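PDB 2QMI: Pbp related beta-lactamase from Pyrococcus abyssi, which probably hydrolyses peptide bonds as a self-compartmentalising serine peptidase of the penicillin-binding protein and beta-lactamase family, assembled as an octamer. Local coordinates for residues S239-L244 / V323-E327; P20-I24 / K36-Y40; Y247-I252 / Y312-I316. All coordinates share one frame; numbering follows the deposited sequence.

Overall arrangement
All three contacts reach the large antiparallel sheet of the beta-lactamase-like domain, but only contacts 1 and 3 use helix 241-252, which lies on one of its faces. Contact 2, the hairpin pairing of strands 21-28 and 31-38, closes first along the chain. Contact 1 opens next, and both segments of contact 3 fall between its two. The helix's first turn meets strand 321-327, its last turns the neighbouring strand 310-316, with centres about 10 Å apart. The centres of contacts 1 and 2 are about 11 Å apart, joined where L326 N probably bonds to S23 O; contacts 2 and 3, about 20 Å apart between centres, do not touch. Together they tie helix to sheet, and sheet edge to a second subunit.

Contact 1 of 3, residues S239-L244 / V323-E327; sequences SSVLDL and VAVLE
V241 and L326 form the centre of this apolar contact, where the first turn of a helix rests on a beta strand. CG1 of V241 lies 3.7 Å from CG of L326, the two side chains lying alongside and pointing opposite ways. With CG1 anti to the carbonyl carbon (chi1 -59°), the valine lays this methyl over the backbone of the strand, 3.9 Å from A324 O. L244, one turn further on, sets its CB 4.1 Å from CB of A324 and meets L326 tip to tip through L244 CD1 and L326 CD2. Alanine suits its position because its short side chain lets the helix come close, V241 and A324 approaching to 5.6 Å between their CA atoms; the longer leucine reaches the chain ahead of the helix, where L326 CD1 lies 3.5 Å from S239 O.

No polar bond joins the two segments; those shaping the helix start run within 239-244 or to R196 and S197. S240 is the N-cap: its OG accepts from D243 N at 3.3 Å, nearly straight (N-H...O 164°). The D243 carboxylate is held by R196 N and S197 OG, and S239 OG also bonds to S197.

This is helix-on-sheet packing within the beta-lactamase-like domain: helix 241-252 covers one face of strand 321-327, while V325, on the other face, packs against helix 334-345. Strand 21-28 runs alongside, its S25 OG bonding to V241 O.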
loop_
_atom_site.group_PDB
_atom_site.type_symbol
_atom_site.label_atom_id
_atom_site.label_comp_id
_atom_site.label_asym_id
_atom_site.label_seq_id
_atom_site.Cartn_x
_atom_site.Cartn_y
_atom_site.Cartn_z
ATOM N N SER A 239 31.980 32.321 3.763
ATOM C CA SER A 239 32.949 32.888 4.688
ATOM C C SER A 239 32.832 32.209 6.045
ATOM O O SER A 239 32.153 31.188 6.178
ATOM C CB SER A 239 32.705 34.401 4.817
ATOM O OG SER A 239 33.723 35.054 5.560
ATOM N N SER A 240 33.507 32.771 7.043
ATOM C CA SER A 240 33.478 32.248 8.406
ATOM C C SER A 240 33.058 33.398 9.313
ATOM O O SER A 240 33.049 34.553 8.876
ATOM C CB SER A 240 34.861 31.745 8.825
ATOM O OG SER A 240 35.725 32.828 9.126
ATOM N N VAL A 241 32.712 33.094 10.565
ATOM C CA VAL A 241 32.289 34.140 11.497
ATOM C C VAL A 241 33.454 35.033 11.923
ATOM O O VAL A 241 33.249 36.182 12.297
ATOM C CB VAL A 241 31.600 33.563 12.771
ATOM C CG1 VAL A 241 30.381 32.740 12.377
ATOM C CG2 VAL A 241 32.575 32.728 13.568
ATOM N N LEU A 242 34.671 34.505 11.873
ATOM C CA LEU A 242 35.837 35.300 12.234
ATOM C C LEU A 242 36.082 36.371 11.173
ATOM O O LEU A 242 36.387 37.515 11.502
ATOM C CB LEU A 242 37.078 34.416 12.378
ATOM C CG LEU A 242 37.191 33.674 13.706
ATOM C CD1 LEU A 242 38.450 32.840 13.717
ATOM C CD2 LEU A 242 37.208 34.677 14.848
ATOM N N ASP A 243 35.937 35.996 9.904
ATOM C CA ASP A 243 36.131 36.930 8.803
ATOM C C ASP A 243 35.031 37.992 8.829
ATOM O O ASP A 243 35.297 39.176 8.617
ATOM C CB ASP A 243 36.123 36.183 7.457
ATOM C CG ASP A 243 37.518 35.736 7.022
ATOM O OD1 ASP A 243 38.350 35.428 7.901
ATOM O OD2 ASP A 243 37.779 35.677 5.800
ATOM N N LEU A 244 33.798 37.570 9.096
ATOM C CA LEU A 244 32.683 38.512 9.154
ATOM C C LEU A 244 32.839 39.453 10.346
ATOM O O LEU A 244 32.268 40.547 10.361
ATOM C CB LEU A 244 31.352 37.762 9.240
ATOM C CG LEU A 244 31.044 36.904 8.010
ATOM C CD1 LEU A 244 29.760 36.099 8.240
ATOM C CD2 LEU A 244 30.919 37.803 6.781
ATOM N N VAL A 323 27.334 41.002 16.133
ATOM C CA VAL A 323 27.315 39.544 16.185
ATOM C C VAL A 323 27.170 38.892 14.809
ATOM O O VAL A 323 26.407 39.355 13.951
ATOM C CB VAL A 323 26.158 39.035 17.076
ATOM C CG1 VAL A 323 26.278 37.521 17.285
ATOM C CG2 VAL A 323 26.165 39.766 18.410
ATOM N N ALA A 324 27.912 37.809 14.612
ATOM C CA ALA A 324 27.861 37.058 13.373
ATOM C C ALA A 324 27.544 35.613 13.736
ATOM O O ALA A 324 28.195 35.031 14.609
ATOM C CB ALA A 324 29.195 37.139 12.648
ATOM N N VAL A 325 26.532 35.054 13.074
ATOM C CA VAL A 325 26.108 33.672 13.286
ATOM C C VAL A 325 25.925 32.947 11.943
ATOM O O VAL A 325 25.210 33.426 11.055
ATOM C CB VAL A 325 24.767 33.606 14.053
ATOM C CG1 VAL A 325 24.345 32.148 14.264
ATOM C CG2 VAL A 325 24.891 34.320 15.385
ATOM N N LEU A 326 26.581 31.799 11.797
ATOM C CA LEU A 326 26.466 31.010 10.577
ATOM C C LEU A 326 25.893 29.640 10.931
ATOM O O LEU A 326 26.181 29.100 11.996
ATOM C CB LEU A 326 27.832 30.874 9.892
ATOM C CG LEU A 326 28.364 32.185 9.305
ATOM C CD1 LEU A 326 29.680 31.948 8.584
ATOM C CD2 LEU A 326 27.327 32.760 8.350
ATOM N N GLU A 327 25.087 29.081 10.036
ATOM C CA GLU A 327 24.453 27.799 10.293
ATOM C C GLU A 327 24.440 26.821 9.115
ATOM O O GLU A 327 24.229 27.203 7.965
ATOM C CB GLU A 327 23.020 28.032 10.779
ATOM C CG GLU A 327 22.329 26.792 11.321
ATOM C CD GLU A 327 20.918 27.084 11.795
ATOM O OE1 GLU A 327 20.739 28.089 12.525
ATOM O OE2 GLU A 327 19.997 26.306 11.441
#

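Contact 2 of 3, residues P20-I24 / K36-Y40; sequences PGISI and KGFGY
I22 and F38 form a hydrogen-bonded antiparallel pair, joined by I22 N to F38 O (2.8 Å) and F38 N to I22 O (2.7 Å). I24 and K36 repeat the pattern with two bonds of 3.0 Å, I24 N to K36 O and K36 N to I24 O. At the chain's corner, Y40 N reaches P20 O at 2.8 Å, but from 42° above the carbonyl plane.

Between this last bond and the I22-F38 pair the backbones draw close, the CA atoms of G21 and G39 being 4.1 Å apart. Side chains would not fit there, and the positive phi of G39 (70°) also favours glycine as the chain turns. The F38 ring brings its edge to I22 O and to CG2 of I24, with CE2 4.1 Å from that methyl; I10, V11 and M14 of helix 3-16 pack on the phenylalanine.

Further out, T50 O and Y55 OH hold S23 OG, and K36 NZ makes a salt bridge to E7. E138 and S134 of the second subunit bond to the G39 backbone, and Y229 O of that subunit to Y40 OH. Backbone bonds thus set the register; polar groups at and after the corner bond to a second subunit, consistent with a part in octamer assembly.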
loop_
_atom_site.group_PDB
_atom_site.type_symbol
_atom_site.label_atom_id
_atom_site.label_comp_id
_atom_site.label_asym_id
_atom_site.label_seq_id
_atom_site.Cartn_x
_atom_site.Cartn_y
_atom_site.Cartn_z
ATOM N N PRO A 20 22.547 20.690 12.553
ATOM C CA PRO A 20 23.850 20.009 12.545
ATOM C C PRO A 20 24.982 20.755 13.272
ATOM O O PRO A 20 25.587 20.223 14.198
ATOM C CB PRO A 20 24.152 19.845 11.052
ATOM C CG PRO A 20 22.782 19.916 10.393
ATOM C CD PRO A 20 22.121 21.013 11.182
ATOM N N GLY A 21 25.266 21.976 12.827
ATOM C CA GLY A 21 26.329 22.764 13.423
ATOM C C GLY A 21 26.060 24.256 13.330
ATOM O O GLY A 21 25.233 24.689 12.529
ATOM N N ILE A 22 26.764 25.036 14.150
ATOM C CA ILE A 22 26.611 26.487 14.193
ATOM C C ILE A 22 27.899 27.184 14.644
ATOM O O ILE A 22 28.651 26.651 15.457
ATOM C CB ILE A 22 25.481 26.895 15.178
ATOM C CG1 ILE A 22 24.114 26.754 14.507
ATOM C CG2 ILE A 22 25.708 28.316 15.685
ATOM C CD1 ILE A 22 22.932 27.114 15.405
ATOM N N SER A 23 28.146 28.378 14.112
ATOM C CA SER A 23 29.319 29.157 14.495
ATOM C C SER A 23 28.874 30.560 14.864
ATOM O O SER A 23 27.917 31.079 14.292
ATOM C CB SER A 23 30.333 29.223 13.351
ATOM O OG SER A 23 31.075 28.022 13.268
ATOM N N ILE A 24 29.566 31.172 15.817
ATOM C CA ILE A 24 29.228 32.526 16.246
ATOM C C ILE A 24 30.444 33.294 16.763
ATOM O O ILE A 24 31.317 32.730 17.428
ATOM C CB ILE A 24 28.142 32.500 17.359
ATOM C CG1 ILE A 24 27.775 33.928 17.788
ATOM C CG2 ILE A 24 28.646 31.702 18.551
ATOM C CD1 ILE A 24 26.659 34.005 18.829
ATOM N N LYS A 36 32.995 30.800 18.906
ATOM C CA LYS A 36 32.837 29.390 19.194
ATOM C C LYS A 36 31.987 28.678 18.152
ATOM O O LYS A 36 31.138 29.290 17.499
ATOM C CB LYS A 36 32.214 29.230 20.586
ATOM C CG LYS A 36 32.242 27.817 21.143
ATOM C CD LYS A 36 32.037 27.815 22.666
ATOM C CE LYS A 36 33.239 28.434 23.391
ATOM N NZ LYS A 36 33.127 28.377 24.891
ATOM N N GLY A 37 32.241 27.383 17.999
ATOM C CA GLY A 37 31.494 26.569 17.065
ATOM C C GLY A 37 30.757 25.505 17.861
ATOM O O GLY A 37 31.213 25.114 18.938
ATOM N N PHE A 38 29.624 25.043 17.336
ATOM C CA PHE A 38 28.809 24.021 17.996
ATOM C C PHE A 38 28.365 22.968 16.991
ATOM O O PHE A 38 28.115 23.279 15.824
ATOM C CB PHE A 38 27.555 24.643 18.617
ATOM C CG PHE A 38 27.840 25.701 19.638
ATOM C CD1 PHE A 38 27.726 25.422 20.998
ATOM C CD2 PHE A 38 28.219 26.983 19.243
ATOM C CE1 PHE A 38 27.986 26.406 21.951
ATOM C CE2 PHE A 38 28.480 27.969 20.181
ATOM C CZ PHE A 38 28.363 27.683 21.540
ATOM N N GLY A 39 28.248 21.726 17.449
ATOM C CA GLY A 39 27.816 20.662 16.564
ATOM C C GLY A 39 28.836 20.276 15.510
ATOM O O GLY A 39 30.024 20.571 15.625
ATOM N N TYR A 40 28.360 19.623 14.460
ATOM C CA TYR A 40 29.241 19.166 13.402
ATOM C C TYR A 40 29.109 19.978 12.111
ATOM O O TYR A 40 28.012 20.395 11.736
ATOM C CB TYR A 40 28.956 17.679 13.134
ATOM C CG TYR A 40 29.234 16.778 14.320
ATOM C CD1 TYR A 40 30.481 16.180 14.485
ATOM C CD2 TYR A 40 28.268 16.560 15.302
ATOM C CE1 TYR A 40 30.765 15.393 15.599
ATOM C CE2 TYR A 40 28.541 15.769 16.428
ATOM C CZ TYR A 40 29.796 15.193 16.568
ATOM O OH TYR A 40 30.103 14.451 17.686
#

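Contact 3 of 3, residues Y247-I252 / Y312-I316; sequences YLKMYI and YIGYI
I313 opens the contact from the strand, reaching the helix with its CD1 methyl, 4.1 Å from CE2 of Y247. The two side chains cross at about a right angle, and the methyl meets the tyrosine ring at its edge, near the ring plane. The branched body of I313 gives L248 a second apolar surface, L248 CD1 lying 4.3 Å from I313 CB.

At G314 the helix meets backbone instead: CD2 of L248 lies 4.0 Å from G314 O. Glycine suits the site because a side chain, which would project on the side away from the helix, would be crowded there by CE2 of the Y312 ring.

Y315 makes the largest contribution. Its CG is placed between N and the carbonyl carbon (chi1 62°), and the ring extends to the helix, where three residues pack on the side chain. CB of Y251 sits over one face, 4.0 Å from the ring centroid, in a CH-pi contact. L248 CD2 approaches CD1 of the ring to 3.6 Å, and at the base of the side chain CG1 of I252 lies 3.9 Å from Y315 CB. The rings of Y251 and Y315 are only 25° from parallel but slid apart, with centroids 5.6 Å apart. The buried hydroxyls are satisfied: Y315 OH bonds to E268, whereas Y251 OH donates to Y247 OH at 2.6 Å, and Y247 OH bonds to S63 as well. S63 directly follows a probable SxxK motif (S59, K62), which I313 approaches without touching, so this packing lies beside the probable active site.

The axes of 247-252 and 312-316 run at 28° to each other. Helix 261-267 touches Y251, F64 stacks on Y247, and helix 334-345 packs against Y312. Strands 297-305 and 321-327 flank strand 310-316 in the sheet.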
loop_
_atom_site.group_PDB
_atom_site.type_symbol
_atom_site.label_atom_id
_atom_site.label_comp_id
_atom_site.label_asym_id
_atom_site.label_seq_id
_atom_site.Cartn_x
_atom_site.Cartn_y
_atom_site.Cartn_z
ATOM N N TYR A 247 34.851 42.143 9.200
ATOM C CA TYR A 247 33.955 42.882 8.323
ATOM C C TYR A 247 33.047 43.809 9.127
ATOM O O TYR A 247 32.853 44.973 8.764
ATOM C CB TYR A 247 33.115 41.901 7.499
ATOM C CG TYR A 247 32.172 42.551 6.515
ATOM C CD1 TYR A 247 32.651 43.386 5.504
ATOM C CD2 TYR A 247 30.797 42.320 6.584
ATOM C CE1 TYR A 247 31.783 43.973 4.586
ATOM C CE2 TYR A 247 29.923 42.901 5.673
ATOM C CZ TYR A 247 30.421 43.728 4.678
ATOM O OH TYR A 247 29.557 44.309 3.783
ATOM N N LEU A 248 32.485 43.286 10.212
ATOM C CA LEU A 248 31.611 44.077 11.074
ATOM C C LEU A 248 32.412 45.202 11.726
ATOM O O LEU A 248 31.926 46.322 11.858
ATOM C CB LEU A 248 30.983 43.180 12.146
ATOM C CG LEU A 248 29.769 42.375 11.662
ATOM C CD1 LEU A 248 29.433 41.240 12.622
ATOM C CD2 LEU A 248 28.597 43.324 11.511
ATOM N N LYS A 249 33.649 44.892 12.110
ATOM C CA LYS A 249 34.551 45.853 12.753
ATOM C C LYS A 249 34.626 47.163 11.961
ATOM O O LYS A 249 34.611 48.254 12.528
ATOM C CB LYS A 249 35.946 45.222 12.886
ATOM C CG LYS A 249 37.004 46.074 13.575
ATOM C CD LYS A 249 38.323 45.285 13.715
ATOM C CE LYS A 249 39.422 46.100 14.417
ATOM N NZ LYS A 249 38.996 46.602 15.776
ATOM N N MET A 250 34.684 47.043 10.641
ATOM C CA MET A 250 34.761 48.210 9.777
ATOM C C MET A 250 33.561 49.138 9.975
ATOM O O MET A 250 33.728 50.345 10.169
ATOM C CB MET A 250 34.833 47.784 8.309
ATOM C CG MET A 250 35.112 48.938 7.372
ATOM S SD MET A 250 34.398 48.708 5.742
ATOM C CE MET A 250 32.687 49.110 6.098
ATOM N N TYR A 251 32.353 48.580 9.919
ATOM C CA TYR A 251 31.150 49.389 10.088
ATOM C C TYR A 251 31.087 50.004 11.484
ATOM O O TYR A 251 30.855 51.204 11.635
ATOM C CB TYR A 251 29.894 48.540 9.833
ATOM C CG TYR A 251 29.725 48.080 8.394
ATOM C CD1 TYR A 251 29.302 48.962 7.400
ATOM C CD2 TYR A 251 29.999 46.762 8.030
ATOM C CE1 TYR A 251 29.155 48.542 6.073
ATOM C CE2 TYR A 251 29.857 46.331 6.707
ATOM C CZ TYR A 251 29.438 47.223 5.735
ATOM O OH TYR A 251 29.343 46.802 4.428
ATOM N N ILE A 252 31.306 49.187 12.504
ATOM C CA ILE A 252 31.254 49.673 13.882
ATOM C C ILE A 252 32.179 50.868 14.125
ATOM O O ILE A 252 31.724 51.951 14.506
ATOM C CB ILE A 252 31.629 48.552 14.882
ATOM C CG1 ILE A 252 30.580 47.443 14.843
ATOM C CG2 ILE A 252 31.756 49.128 16.298
ATOM C CD1 ILE A 252 31.033 46.165 15.526
ATOM N N TYR A 312 23.452 35.314 9.615
ATOM C CA TYR A 312 23.019 36.639 10.026
ATOM C C TYR A 312 24.181 37.415 10.640
ATOM O O TYR A 312 25.033 36.843 11.318
ATOM C CB TYR A 312 21.900 36.545 11.063
ATOM C CG TYR A 312 21.312 37.882 11.444
ATOM C CD1 TYR A 312 20.359 38.501 10.633
ATOM C CD2 TYR A 312 21.721 38.542 12.605
ATOM C CE1 TYR A 312 19.822 39.739 10.969
ATOM C CE2 TYR A 312 21.194 39.782 12.950
ATOM C CZ TYR A 312 20.243 40.375 12.130
ATOM O OH TYR A 312 19.704 41.596 12.466
ATOM N N ILE A 313 24.221 38.714 10.376
ATOM C CA ILE A 313 25.237 39.578 10.948
ATOM C C ILE A 313 24.466 40.804 11.398
ATOM O O ILE A 313 23.475 41.180 10.775
ATOM C CB ILE A 313 26.347 40.018 9.926
ATOM C CG1 ILE A 313 25.746 40.908 8.837
ATOM C CG2 ILE A 313 27.044 38.792 9.336
ATOM C CD1 ILE A 313 26.789 41.575 7.962
ATOM N N GLY A 314 24.902 41.402 12.498
ATOM C CA GLY A 314 24.235 42.580 13.012
ATOM C C GLY A 314 25.160 43.321 13.958
ATOM O O GLY A 314 26.060 42.731 14.553
ATOM N N TYR A 315 24.943 44.621 14.092
ATOM C CA TYR A 315 25.763 45.435 14.972
ATOM C C TYR A 315 25.003 46.674 15.432
ATOM O O TYR A 315 24.053 47.118 14.790
ATOM C CB TYR A 315 27.061 45.848 14.258
ATOM C CG TYR A 315 26.861 46.706 13.016
ATOM C CD1 TYR A 315 26.378 46.155 11.820
ATOM C CD2 TYR A 315 27.130 48.073 13.045
ATOM C CE1 TYR A 315 26.167 46.950 10.687
ATOM C CE2 TYR A 315 26.922 48.874 11.926
ATOM C CZ TYR A 315 26.439 48.309 10.749
ATOM O OH TYR A 315 26.221 49.125 9.655
ATOM N N ILE A 316 25.427 47.220 16.562
ATOM C CA ILE A 316 24.808 48.411 17.114
ATOM C C ILE A 316 25.940 49.402 17.347
ATOM O O ILE A 316 26.581 49.390 18.395
ATOM C CB ILE A 316 24.075 48.081 18.435
ATOM C CG1 ILE A 316 22.989 47.035 18.153
ATOM C CG2 ILE A 316 23.474 49.355 19.040
ATOM C CD1 ILE A 316 22.184 46.604 19.363
#